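PDB 2R55: StAR-related lipid transfer protein 5 from Homo sapiens, which probably binds cholesterol or other sterols and lipids and takes part in their transport inside the cell. Local coordinates for residues Q37-T42 against K187-T192; E80-C85 against C176-L181; V140-Y143 against T147-S150; G73-T78 against A220-A225; K46-G51 against F210-M215. All coordinates share one frame; numbering follows the deposited sequence.

Contact 1 (Q37-T42 against K187-T192); sequences QYRRDT and KTNLVT
R39, in the last turn of helix 21-40, and V191, on strand 188-197, have the nearest backbones of this contact at 7.7 Å from CA to CA. CG of R39 lies anti to the backbone N (chi1 173°), and a bend at the next torsion (chi2 54°) carries the outer chain to V191, which it meets at about a right angle. NE of R39 comes 3.6 Å from CG2 of V191, while the methylene CD of R39 rests 4.0 Å from the other methyl, CG1 of V191. In the helix-grip fold of START domains the N-terminal and C-terminal helices lie against different faces of the curved sheet; here N189 and V191 turn to the former, L190 and T192 to the latter. Branched valine gives the arginine an apolar seat on the strand. The charge of R39 is met by E179 of the adjacent strand, through a salt bridge from NE to OE2. NH2 of R39 stands 4.2 Å from ND2 of N189; both are donors and do not bond to each other, but that amide makes weak hydrogen bonds to OE1 of E179 and OE2 of E72.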
# COMPACT_ATOMS: atom_id res chain seq x y z
N GLN A 37 14.75 1.29 2.43
CA GLN A 37 15.44 0.38 3.32
C GLN A 37 14.66 -0.94 3.49
O GLN A 37 15.27 -2.01 3.50
CB GLN A 37 15.82 1.06 4.65
CG GLN A 37 17.32 0.88 5.08
CD GLN A 37 18.33 1.25 3.96
OE1 GLN A 37 18.04 2.07 3.07
NE2 GLN A 37 19.52 0.64 4.02
N TYR A 38 13.33 -0.86 3.55
CA TYR A 38 12.50 -2.07 3.58
C TYR A 38 12.69 -2.93 2.32
O TYR A 38 12.50 -4.14 2.37
CB TYR A 38 10.99 -1.76 3.64
CG TYR A 38 10.44 -0.95 4.79
CD1 TYR A 38 11.10 -0.86 6.01
CD2 TYR A 38 9.22 -0.30 4.66
CE1 TYR A 38 10.56 -0.11 7.05
CE2 TYR A 38 8.70 0.44 5.68
CZ TYR A 38 9.37 0.53 6.88
OH TYR A 38 8.84 1.27 7.90
N ARG A 39 13.02 -2.31 1.20
CA ARG A 39 13.11 -3.04 -0.05
C ARG A 39 14.43 -3.80 -0.11
O ARG A 39 14.51 -4.91 -0.64
CB ARG A 39 12.98 -2.07 -1.23
CG ARG A 39 13.22 -2.68 -2.62
CD ARG A 39 12.36 -3.89 -2.86
NE ARG A 39 12.61 -4.50 -4.17
CZ ARG A 39 13.46 -5.50 -4.39
NH1 ARG A 39 14.15 -6.03 -3.39
NH2 ARG A 39 13.60 -5.97 -5.62
N ARG A 40 15.46 -3.19 0.46
CA ARG A 40 16.79 -3.76 0.40
C ARG A 40 17.00 -4.77 1.51
O ARG A 40 17.63 -5.79 1.29
CB ARG A 40 17.83 -2.66 0.48
CG ARG A 40 17.75 -1.71 -0.70
CD ARG A 40 18.47 -0.38 -0.44
NE ARG A 40 18.71 0.27 -1.72
CZ ARG A 40 19.26 1.46 -1.90
NH1 ARG A 40 19.43 1.92 -3.13
NH2 ARG A 40 19.62 2.21 -0.86
N ASP A 41 16.44 -4.52 2.69
CA ASP A 41 16.72 -5.38 3.84
C ASP A 41 16.33 -6.82 3.54
O ASP A 41 15.28 -7.09 2.96
CB ASP A 41 15.96 -4.92 5.09
CG ASP A 41 16.48 -3.62 5.68
OD1 ASP A 41 17.67 -3.25 5.48
OD2 ASP A 41 15.69 -2.97 6.39
N THR A 42 17.18 -7.75 3.97
CA THR A 42 16.82 -9.16 3.86
C THR A 42 16.66 -9.80 5.25
O THR A 42 16.27 -10.97 5.37
CB THR A 42 17.82 -9.94 2.97
OG1 THR A 42 19.14 -9.79 3.50
CG2 THR A 42 17.78 -9.42 1.52
N LYS A 187 7.93 -7.56 -18.91
CA LYS A 187 7.24 -7.79 -17.62
C LYS A 187 7.65 -6.77 -16.54
O LYS A 187 8.51 -5.92 -16.78
CB LYS A 187 7.50 -9.22 -17.12
CG LYS A 187 6.88 -10.33 -17.95
CD LYS A 187 7.89 -10.88 -18.96
CE LYS A 187 7.22 -11.70 -20.05
NZ LYS A 187 8.21 -12.06 -21.09
N THR A 188 7.05 -6.87 -15.34
CA THR A 188 7.30 -5.93 -14.23
C THR A 188 7.31 -6.60 -12.85
O THR A 188 6.42 -7.39 -12.52
CB THR A 188 6.26 -4.78 -14.21
OG1 THR A 188 6.04 -4.28 -15.54
CG2 THR A 188 6.72 -3.63 -13.31
N ASN A 189 8.31 -6.27 -12.03
CA ASN A 189 8.41 -6.77 -10.67
C ASN A 189 7.72 -5.78 -9.74
O ASN A 189 7.99 -4.57 -9.80
CB ASN A 189 9.88 -6.96 -10.26
CG ASN A 189 10.05 -7.87 -9.05
OD1 ASN A 189 9.97 -9.10 -9.16
ND2 ASN A 189 10.32 -7.27 -7.90
N LEU A 190 6.80 -6.31 -8.92
CA LEU A 190 6.05 -5.52 -7.95
C LEU A 190 6.30 -5.99 -6.51
O LEU A 190 5.91 -7.12 -6.13
CB LEU A 190 4.55 -5.58 -8.26
CG LEU A 190 3.59 -4.86 -7.29
CD1 LEU A 190 3.80 -3.34 -7.31
CD2 LEU A 190 2.15 -5.18 -7.60
N VAL A 191 6.94 -5.12 -5.73
CA VAL A 191 7.17 -5.36 -4.30
C VAL A 191 6.37 -4.33 -3.51
O VAL A 191 6.51 -3.11 -3.72
CB VAL A 191 8.67 -5.29 -3.94
CG1 VAL A 191 8.91 -5.82 -2.52
CG2 VAL A 191 9.48 -6.07 -4.94
N THR A 192 5.51 -4.82 -2.62
CA THR A 192 4.60 -3.96 -1.90
C THR A 192 4.72 -4.19 -0.41
O THR A 192 4.92 -5.33 0.04
CB THR A 192 3.13 -4.21 -2.26
OG1 THR A 192 2.74 -5.51 -1.78
CG2 THR A 192 2.87 -4.13 -3.76

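Contact 2 (E80-C85 against C176-L181); sequences EEVWDC and CFCEPL
The backbone N of C178 gives a hydrogen bond to O of I148 on the neighbouring strand. The side chain of C178 points toward helix 79-86, and its sulfur does nearly all the touching. SG is anti to the carbonyl carbon (chi1 -62°) and reaches between two successive helical residues: it lies 3.7 Å from CG2 of V82 and equally 3.7 Å from CE3 of W83. The tryptophan is met at its edge, not over its face. SG of C178 stands 5.1 Å from the centroid of the six-membered ring of W83 and 88° off the ring normal, a sulfur-aromatic contact in the plane of the indole. With its CG anti to the backbone N (chi1 168°), W83 swings this edge in toward the strand. Helix 79-86 covers the same face of the START sheet as the C-terminal helix, whose L222 touches C85 and V86, whereas F177 and E179 point through to the other face and meet helix 21-40. Cysteine suits the spot, because CA of W83 and CA of C178 are only 6.6 Å apart and a short, polarisable side chain fits so close an approach. L79 and V86 also touch C178, while V82 turns further apolar surface to T188.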
# COMPACT_ATOMS: atom_id res chain seq x y z
N GLU A 80 4.02 0.82 -16.99
CA GLU A 80 3.09 1.92 -16.77
C GLU A 80 1.61 1.51 -16.73
O GLU A 80 0.75 2.29 -16.31
CB GLU A 80 3.35 3.06 -17.75
CG GLU A 80 4.59 3.87 -17.37
CD GLU A 80 5.25 4.52 -18.56
OE1 GLU A 80 4.58 5.31 -19.26
OE2 GLU A 80 6.44 4.23 -18.81
N GLU A 81 1.34 0.27 -17.14
CA GLU A 81 0.06 -0.36 -16.89
C GLU A 81 -0.07 -0.74 -15.41
O GLU A 81 -1.08 -0.43 -14.77
CB GLU A 81 -0.13 -1.60 -17.77
CG GLU A 81 -0.90 -1.33 -19.06
CD GLU A 81 -0.80 -2.48 -20.06
OE1 GLU A 81 -0.05 -3.44 -19.78
OE2 GLU A 81 -1.45 -2.41 -21.13
N VAL A 82 0.97 -1.38 -14.86
CA VAL A 82 0.93 -1.80 -13.47
C VAL A 82 0.91 -0.59 -12.57
O VAL A 82 0.28 -0.61 -11.53
CB VAL A 82 2.09 -2.75 -13.04
CG1 VAL A 82 2.44 -3.72 -14.15
CG2 VAL A 82 3.30 -1.97 -12.60
N TRP A 83 1.58 0.48 -12.99
CA TRP A 83 1.63 1.67 -12.17
C TRP A 83 0.28 2.36 -12.21
O TRP A 83 -0.26 2.74 -11.16
CB TRP A 83 2.75 2.62 -12.59
CG TRP A 83 2.63 3.97 -11.95
CD1 TRP A 83 2.15 5.10 -12.53
CD2 TRP A 83 2.97 4.32 -10.60
NE1 TRP A 83 2.17 6.14 -11.63
CE2 TRP A 83 2.67 5.69 -10.44
CE3 TRP A 83 3.50 3.61 -9.52
CZ2 TRP A 83 2.90 6.37 -9.24
CZ3 TRP A 83 3.70 4.28 -8.33
CH2 TRP A 83 3.40 5.65 -8.20
N ASP A 84 -0.30 2.48 -13.40
CA ASP A 84 -1.64 3.05 -13.54
C ASP A 84 -2.68 2.42 -12.61
O ASP A 84 -3.61 3.08 -12.17
CB ASP A 84 -2.12 3.00 -14.98
CG ASP A 84 -1.95 4.33 -15.67
OD1 ASP A 84 -1.51 5.29 -14.92
OD2 ASP A 84 -2.23 4.42 -16.94
N CYS A 85 -2.48 1.14 -12.32
CA CYS A 85 -3.34 0.41 -11.40
C CYS A 85 -3.20 0.84 -9.94
O CYS A 85 -4.21 1.03 -9.25
CB CYS A 85 -3.06 -1.08 -11.52
SG CYS A 85 -3.54 -1.75 -13.11
N CYS A 176 4.21 0.80 -2.79
CA CYS A 176 4.57 -0.07 -3.90
C CYS A 176 5.84 0.35 -4.59
O CYS A 176 6.04 1.54 -4.85
CB CYS A 176 3.48 -0.03 -4.95
SG CYS A 176 2.16 -1.05 -4.49
N PHE A 177 6.67 -0.64 -4.91
CA PHE A 177 7.77 -0.48 -5.87
C PHE A 177 7.41 -1.15 -7.21
O PHE A 177 7.16 -2.36 -7.27
CB PHE A 177 9.06 -1.07 -5.30
CG PHE A 177 9.66 -0.27 -4.18
CD1 PHE A 177 9.29 -0.50 -2.86
CD2 PHE A 177 10.62 0.71 -4.45
CE1 PHE A 177 9.86 0.23 -1.80
CE2 PHE A 177 11.19 1.45 -3.40
CZ PHE A 177 10.80 1.21 -2.06
N CYS A 178 7.36 -0.36 -8.28
CA CYS A 178 7.16 -0.89 -9.63
C CYS A 178 8.50 -0.89 -10.37
O CYS A 178 8.99 0.17 -10.73
CB CYS A 178 6.15 -0.03 -10.40
SG CYS A 178 4.48 0.06 -9.72
N GLU A 179 9.08 -2.07 -10.58
CA GLU A 179 10.47 -2.18 -11.07
C GLU A 179 10.55 -2.86 -12.44
O GLU A 179 10.14 -4.01 -12.57
CB GLU A 179 11.39 -2.93 -10.08
CG GLU A 179 11.13 -2.63 -8.59
CD GLU A 179 11.87 -3.57 -7.61
OE1 GLU A 179 12.10 -4.76 -7.94
OE2 GLU A 179 12.21 -3.12 -6.51
N PRO A 180 11.09 -2.15 -13.44
CA PRO A 180 11.24 -2.71 -14.79
C PRO A 180 12.28 -3.84 -14.80
O PRO A 180 13.18 -3.85 -13.96
CB PRO A 180 11.73 -1.52 -15.61
CG PRO A 180 12.43 -0.64 -14.61
CD PRO A 180 11.62 -0.78 -13.36
N LEU A 181 12.12 -4.77 -15.75
CA LEU A 181 12.90 -6.01 -15.79
C LEU A 181 13.60 -6.18 -17.12
O LEU A 181 12.95 -6.09 -18.16
CB LEU A 181 12.00 -7.22 -15.54
CG LEU A 181 11.99 -7.88 -14.16
CD1 LEU A 181 12.07 -6.86 -13.03
CD2 LEU A 181 10.76 -8.76 -14.02

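Contact 3 (V140-Y143 against T147-S150); sequences VKRY and TISS
The ring of Y143 is turned edge-on to S149, whose OG lies in the ring plane 3.7 Å from CE2 of Y143. CG of Y143 is anti to its carbonyl carbon (chi1 -68°), which lays the ring back along the facing strand. Nearer the backbone, CB of Y143 sits 4.0 Å from CB of T147, and the threonine methyl CG2 approaches the CD2 side of the ring. Strands 132-142 and 148-154 form an antiparallel beta hairpin, and next to its turn Y143 N bonds to T147 O at 2.7 Å, almost straight at 177°. One step in, O of K141 accepts S149 N at 3.0 Å. OG of S149, set between its own N and carbonyl carbon (chi1 88°), comes beside the same oxygen and bonds it weakly; its stronger hydrogen bond is with ND2 of N151. K141 extends away to a salt bridge with E29 of helix 21-40. On the opposite face the apolar pair is diagonal: CG1 of V140 meets CG2 of I148 at 4.2 Å, and both side chains touch W83 of helix 79-86. That isoleucine methyl lies under one face of the R142 guanidinium, so the exposed arginine covers its apolar neighbour.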
# COMPACT_ATOMS: atom_id res chain seq x y z
N VAL A 140 4.92 10.10 -4.61
CA VAL A 140 5.43 9.32 -5.72
C VAL A 140 6.87 9.76 -5.96
O VAL A 140 7.15 10.95 -6.08
CB VAL A 140 4.60 9.55 -7.00
CG1 VAL A 140 5.26 8.87 -8.19
CG2 VAL A 140 3.16 9.05 -6.81
N LYS A 141 7.78 8.80 -6.04
CA LYS A 141 9.18 9.10 -6.29
C LYS A 141 9.67 8.10 -7.30
O LYS A 141 9.32 6.92 -7.23
CB LYS A 141 9.99 9.00 -5.01
CG LYS A 141 11.41 9.62 -5.08
CD LYS A 141 12.11 9.51 -3.73
CE LYS A 141 13.56 9.99 -3.79
NZ LYS A 141 14.27 9.73 -2.49
N ARG A 142 10.50 8.57 -8.23
CA ARG A 142 10.95 7.78 -9.36
C ARG A 142 12.45 7.56 -9.27
O ARG A 142 13.21 8.48 -8.96
CB ARG A 142 10.61 8.51 -10.66
CG ARG A 142 9.24 9.15 -10.58
CD ARG A 142 8.96 10.17 -11.65
NE ARG A 142 7.54 10.08 -11.98
CZ ARG A 142 7.06 9.36 -12.99
NH1 ARG A 142 7.89 8.69 -13.79
NH2 ARG A 142 5.75 9.33 -13.20
N TYR A 143 12.88 6.33 -9.54
CA TYR A 143 14.29 5.97 -9.37
C TYR A 143 15.07 5.90 -10.69
O TYR A 143 14.52 6.03 -11.79
CB TYR A 143 14.44 4.70 -8.51
CG TYR A 143 14.04 4.95 -7.06
CD1 TYR A 143 14.99 5.33 -6.12
CD2 TYR A 143 12.70 4.87 -6.66
CE1 TYR A 143 14.64 5.59 -4.81
CE2 TYR A 143 12.33 5.13 -5.35
CZ TYR A 143 13.31 5.49 -4.42
OH TYR A 143 12.94 5.75 -3.13
N THR A 147 12.36 2.28 -11.89
CA THR A 147 11.45 2.01 -10.80
C THR A 147 10.62 3.25 -10.48
O THR A 147 11.15 4.37 -10.38
CB THR A 147 12.21 1.52 -9.53
OG1 THR A 147 12.84 0.26 -9.81
CG2 THR A 147 11.27 1.32 -8.37
N ILE A 148 9.31 3.05 -10.38
CA ILE A 148 8.39 4.06 -9.91
C ILE A 148 7.86 3.50 -8.59
O ILE A 148 7.57 2.30 -8.49
CB ILE A 148 7.25 4.32 -10.92
CG1 ILE A 148 7.79 4.35 -12.36
CG2 ILE A 148 6.54 5.63 -10.62
CD1 ILE A 148 6.73 4.35 -13.45
N SER A 149 7.76 4.34 -7.56
CA SER A 149 7.31 3.88 -6.25
C SER A 149 6.23 4.76 -5.63
O SER A 149 6.11 5.95 -5.96
CB SER A 149 8.48 3.74 -5.29
OG SER A 149 8.72 4.97 -4.61
N SER A 150 5.46 4.17 -4.72
CA SER A 150 4.50 4.93 -3.95
C SER A 150 4.86 4.77 -2.50
O SER A 150 5.19 3.67 -2.04
CB SER A 150 3.06 4.50 -4.22
OG SER A 150 2.87 3.11 -4.04

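Contact 4 (G73-T78 against A220-A225); sequences GIVYGT and ANLQKA
Apolar contact dominates between V75, at the end of strand 67-75, and L222 of the C-terminal helix. The two side chains cross at about a right angle, with CD1 of L222 placed 3.7 Å from CG2 of V75 and 4.0 Å from CB of V75. CG of L222 is anti to its backbone N (chi1 -166°), a setting that sends the branched end out from the helix to the sheet. Both are buried and share a larger apolar cluster: V75 also touches V82 and L190, and L222 touches L190, C85, V86 and W97. Valine suits an extended strand, and leucine, branched one carbon later, spans the distance from the helix.

The helix-grip fold of START domains folds its sheet around this C-terminal helix, and in the family the lipid-binding tunnel runs between the two. Polar contact between the segments is slight. Q223 bends its end toward the strand, yet its NE2 remains 4.2 Å from O of I74, too far for a hydrogen bond; an amide is well placed here, where the helix is only partly covered.

Backbone and capping bonds fix the strand end. V75 N pairs with T188 O on the next strand. Y76 then centres an inverse gamma turn, closed by a weak bond from G77 N to V75 O of 2.9 Å, and O of G77 takes a hydrogen bond from OG1 of T188. T78 follows as the N-cap of helix 79-86, its OG1 accepting a hydrogen bond from E81 N.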
# COMPACT_ATOMS: atom_id res chain seq x y z
N GLY A 73 6.27 -10.29 -6.25
CA GLY A 73 5.59 -10.97 -7.34
C GLY A 73 5.72 -10.28 -8.68
O GLY A 73 5.45 -9.07 -8.80
N ILE A 74 6.12 -11.08 -9.68
CA ILE A 74 6.18 -10.62 -11.07
C ILE A 74 4.77 -10.44 -11.61
O ILE A 74 3.97 -11.40 -11.65
CB ILE A 74 6.99 -11.60 -11.97
CG1 ILE A 74 8.46 -11.63 -11.54
CG2 ILE A 74 6.91 -11.16 -13.42
CD1 ILE A 74 9.17 -12.94 -11.80
N VAL A 75 4.45 -9.21 -12.00
CA VAL A 75 3.19 -8.95 -12.70
C VAL A 75 3.42 -8.91 -14.21
O VAL A 75 4.35 -8.26 -14.71
CB VAL A 75 2.45 -7.67 -12.17
CG1 VAL A 75 3.41 -6.52 -11.93
CG2 VAL A 75 1.34 -7.26 -13.11
N TYR A 76 2.56 -9.62 -14.94
CA TYR A 76 2.73 -9.76 -16.37
C TYR A 76 2.07 -8.59 -17.11
O TYR A 76 1.01 -8.74 -17.73
CB TYR A 76 2.18 -11.11 -16.84
CG TYR A 76 2.99 -12.31 -16.37
CD1 TYR A 76 3.54 -13.20 -17.29
CD2 TYR A 76 3.19 -12.56 -15.01
CE1 TYR A 76 4.28 -14.31 -16.87
CE2 TYR A 76 3.92 -13.66 -14.58
CZ TYR A 76 4.46 -14.53 -15.51
OH TYR A 76 5.18 -15.62 -15.09
N GLY A 77 2.73 -7.43 -17.03
CA GLY A 77 2.28 -6.21 -17.70
C GLY A 77 3.39 -5.18 -17.87
O GLY A 77 4.43 -5.24 -17.19
N THR A 78 3.17 -4.25 -18.80
CA THR A 78 4.09 -3.13 -19.01
C THR A 78 4.14 -2.29 -17.74
O THR A 78 3.14 -2.20 -17.03
CB THR A 78 3.65 -2.21 -20.17
OG1 THR A 78 2.57 -1.36 -19.73
CG2 THR A 78 3.21 -3.01 -21.38
N ALA A 220 -3.45 -11.20 -6.66
CA ALA A 220 -4.43 -11.89 -7.49
C ALA A 220 -5.29 -10.87 -8.24
O ALA A 220 -5.44 -10.97 -9.45
CB ALA A 220 -5.28 -12.84 -6.65
N ASN A 221 -5.82 -9.88 -7.53
CA ASN A 221 -6.66 -8.83 -8.13
C ASN A 221 -5.90 -7.98 -9.13
O ASN A 221 -6.33 -7.83 -10.27
CB ASN A 221 -7.24 -7.89 -7.05
CG ASN A 221 -8.44 -8.48 -6.33
OD1 ASN A 221 -8.99 -9.51 -6.73
ND2 ASN A 221 -8.85 -7.81 -5.26
N LEU A 222 -4.77 -7.44 -8.69
CA LEU A 222 -3.92 -6.63 -9.56
C LEU A 222 -3.67 -7.29 -10.92
O LEU A 222 -3.67 -6.60 -11.95
CB LEU A 222 -2.60 -6.31 -8.86
CG LEU A 222 -1.63 -5.24 -9.37
CD1 LEU A 222 -0.56 -5.85 -10.26
CD2 LEU A 222 -2.32 -4.07 -10.06
N GLN A 223 -3.47 -8.61 -10.93
CA GLN A 223 -3.17 -9.36 -12.16
C GLN A 223 -4.33 -9.30 -13.15
O GLN A 223 -4.12 -8.99 -14.33
CB GLN A 223 -2.80 -10.81 -11.84
CG GLN A 223 -1.34 -10.99 -11.43
CD GLN A 223 -1.13 -12.15 -10.46
OE1 GLN A 223 -2.09 -12.75 -9.96
NE2 GLN A 223 0.14 -12.48 -10.20
N LYS A 224 -5.53 -9.59 -12.65
CA LYS A 224 -6.77 -9.52 -13.41
C LYS A 224 -6.95 -8.16 -14.09
O LYS A 224 -7.40 -8.11 -15.31
CB LYS A 224 -7.95 -9.82 -12.46
CG LYS A 224 -9.39 -9.57 -13.00
CD LYS A 224 -10.36 -9.44 -11.79
CE LYS A 224 -11.66 -8.70 -12.13
NZ LYS A 224 -12.72 -9.58 -12.74
N ALA A 225 -6.61 -7.08 -13.32
CA ALA A 225 -6.79 -5.72 -13.83
C ALA A 225 -5.85 -5.45 -15.00
O ALA A 225 -6.26 -4.89 -16.02
CB ALA A 225 -6.57 -4.71 -12.73

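Contact 5 (K46-G51 against F210-M215); sequences KICREG and FFPRSM
The guanidinium of R49 lies with one face over the backbone of helix 204-227: CA of R213 is 3.6 Å from its plane and C of P212 4.2 Å, both offset toward the rim. The guanidinium of R213 does not stack on it, the two planes being 68° apart. Instead R213 offers the base of its side chain, with CG of R213 3.6 Å from CZ of R49, and the two chains run obliquely past each other.

R49 gets there with CG set between its backbone N and carbonyl carbon (chi1 47°) and a bend at chi3. Its methylene CD passes 3.9 Å from CB of P212, and SG of C48 lies more loosely, 4.3 Å from CG of the same proline. Two consecutive strand residues can both point toward the helix because C48 and R49 form a classic beta bulge opposite V56. The proline is equally fitting: it lacks an N-H, the helix is kinked there, and its compact ring offers the strand a smooth apolar surface.

NH2 of R49 finds its polar partner in T216 OG1, a hydroxyl also bonded to O of R213. NH1 of R49 and NE of R213 remain 5.1 Å apart, so like charges probably disfavour closer approach; the bend that leads the R213 end away, at the protein surface, would ease that repulsion.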
# COMPACT_ATOMS: atom_id res chain seq x y z
N LYS A 46 10.33 -13.04 8.07
CA LYS A 46 9.91 -14.44 8.25
C LYS A 46 8.75 -14.74 7.33
O LYS A 46 7.74 -14.03 7.35
CB LYS A 46 9.51 -14.74 9.71
CG LYS A 46 10.33 -14.05 10.81
CD LYS A 46 11.42 -14.95 11.38
CE LYS A 46 12.79 -14.68 10.74
NZ LYS A 46 13.60 -13.67 11.51
N ILE A 47 8.87 -15.80 6.54
CA ILE A 47 7.88 -16.13 5.51
C ILE A 47 6.50 -16.55 6.06
O ILE A 47 6.42 -17.32 7.03
CB ILE A 47 8.45 -17.21 4.54
CG1 ILE A 47 7.76 -17.15 3.17
CG2 ILE A 47 8.37 -18.61 5.15
CD1 ILE A 47 8.49 -16.26 2.16
N CYS A 48 5.42 -16.04 5.46
CA CYS A 48 4.06 -16.48 5.81
C CYS A 48 3.68 -17.64 4.91
O CYS A 48 3.50 -18.78 5.35
CB CYS A 48 3.02 -15.38 5.59
SG CYS A 48 3.26 -13.77 6.31
N ARG A 49 3.52 -17.30 3.64
CA ARG A 49 3.02 -18.22 2.63
C ARG A 49 3.64 -17.89 1.27
O ARG A 49 4.44 -16.96 1.15
CB ARG A 49 1.49 -18.14 2.57
CG ARG A 49 0.96 -16.71 2.53
CD ARG A 49 -0.41 -16.61 3.18
NE ARG A 49 -1.47 -16.43 2.20
CZ ARG A 49 -2.76 -16.68 2.42
NH1 ARG A 49 -3.16 -17.16 3.60
NH2 ARG A 49 -3.65 -16.48 1.46
N GLU A 50 3.27 -18.69 0.27
CA GLU A 50 3.73 -18.53 -1.09
C GLU A 50 2.71 -19.16 -2.05
O GLU A 50 1.50 -19.12 -1.79
CB GLU A 50 5.12 -19.17 -1.25
CG GLU A 50 6.06 -18.37 -2.13
CD GLU A 50 7.51 -18.42 -1.63
OE1 GLU A 50 8.42 -18.62 -2.47
OE2 GLU A 50 7.73 -18.25 -0.41
N GLY A 51 3.19 -19.73 -3.15
CA GLY A 51 2.31 -20.33 -4.14
C GLY A 51 2.36 -19.57 -5.45
O GLY A 51 3.37 -18.93 -5.77
N PHE A 210 -5.63 -11.88 8.72
CA PHE A 210 -6.13 -11.04 7.65
C PHE A 210 -5.03 -10.61 6.68
O PHE A 210 -5.10 -10.90 5.50
CB PHE A 210 -6.87 -9.82 8.23
CG PHE A 210 -7.24 -8.78 7.22
CD1 PHE A 210 -8.32 -8.97 6.37
CD2 PHE A 210 -6.48 -7.61 7.11
CE1 PHE A 210 -8.65 -8.00 5.42
CE2 PHE A 210 -6.80 -6.63 6.16
CZ PHE A 210 -7.88 -6.82 5.32
N PHE A 211 -4.01 -9.94 7.18
CA PHE A 211 -2.97 -9.34 6.33
C PHE A 211 -2.25 -10.23 5.32
O PHE A 211 -2.24 -9.88 4.14
CB PHE A 211 -1.99 -8.53 7.17
CG PHE A 211 -2.56 -7.25 7.63
CD1 PHE A 211 -2.97 -6.30 6.70
CD2 PHE A 211 -2.73 -7.00 8.99
CE1 PHE A 211 -3.52 -5.11 7.11
CE2 PHE A 211 -3.27 -5.81 9.41
CZ PHE A 211 -3.68 -4.86 8.46
N PRO A 212 -1.66 -11.37 5.75
CA PRO A 212 -1.11 -12.31 4.77
C PRO A 212 -2.06 -12.52 3.59
O PRO A 212 -1.70 -12.27 2.43
CB PRO A 212 -1.00 -13.62 5.56
CG PRO A 212 -0.93 -13.22 6.97
CD PRO A 212 -1.47 -11.84 7.13
N ARG A 213 -3.28 -12.95 3.91
CA ARG A 213 -4.33 -13.24 2.94
C ARG A 213 -4.70 -12.02 2.14
O ARG A 213 -5.04 -12.12 0.96
CB ARG A 213 -5.57 -13.76 3.66
CG ARG A 213 -5.40 -15.11 4.35
CD ARG A 213 -6.64 -16.02 4.13
NE ARG A 213 -7.85 -15.50 4.79
CZ ARG A 213 -9.08 -15.98 4.60
NH1 ARG A 213 -9.32 -17.00 3.77
NH2 ARG A 213 -10.10 -15.42 5.25
N SER A 214 -4.63 -10.86 2.78
CA SER A 214 -4.97 -9.60 2.14
C SER A 214 -3.97 -9.31 1.01
O SER A 214 -4.36 -8.88 -0.07
CB SER A 214 -4.97 -8.47 3.18
OG SER A 214 -5.59 -7.29 2.70
N MET A 215 -2.69 -9.60 1.27
CA MET A 215 -1.62 -9.42 0.28
C MET A 215 -1.71 -10.36 -0.94
O MET A 215 -1.54 -9.92 -2.07
CB MET A 215 -0.25 -9.53 0.95
CG MET A 215 0.94 -9.17 0.06
SD MET A 215 1.27 -7.41 -0.05
CE MET A 215 2.00 -7.08 1.55

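From the N terminus, contact 1 opens first, bringing helix 21-40 back to strand 188-197 and closing a loop of 144 intervening residues. Contact 5 starts next, at 46-51, and contact 4 at 73-78; contact 5 also closes earlier on helix 204-227, so the two cross, and each crosses contact 1. Contact 2, between helix 79-86 and strand 167-180, is nested inside all three loops, and contact 3, the short-range hairpin, inside contact 2. Together they join the N-terminal helix to one face of the curved sheet, and helix 79-86 and the C-terminal helix to the other; contact 5 ties strand 46-49, at an end of the sheet, to that C-terminal helix.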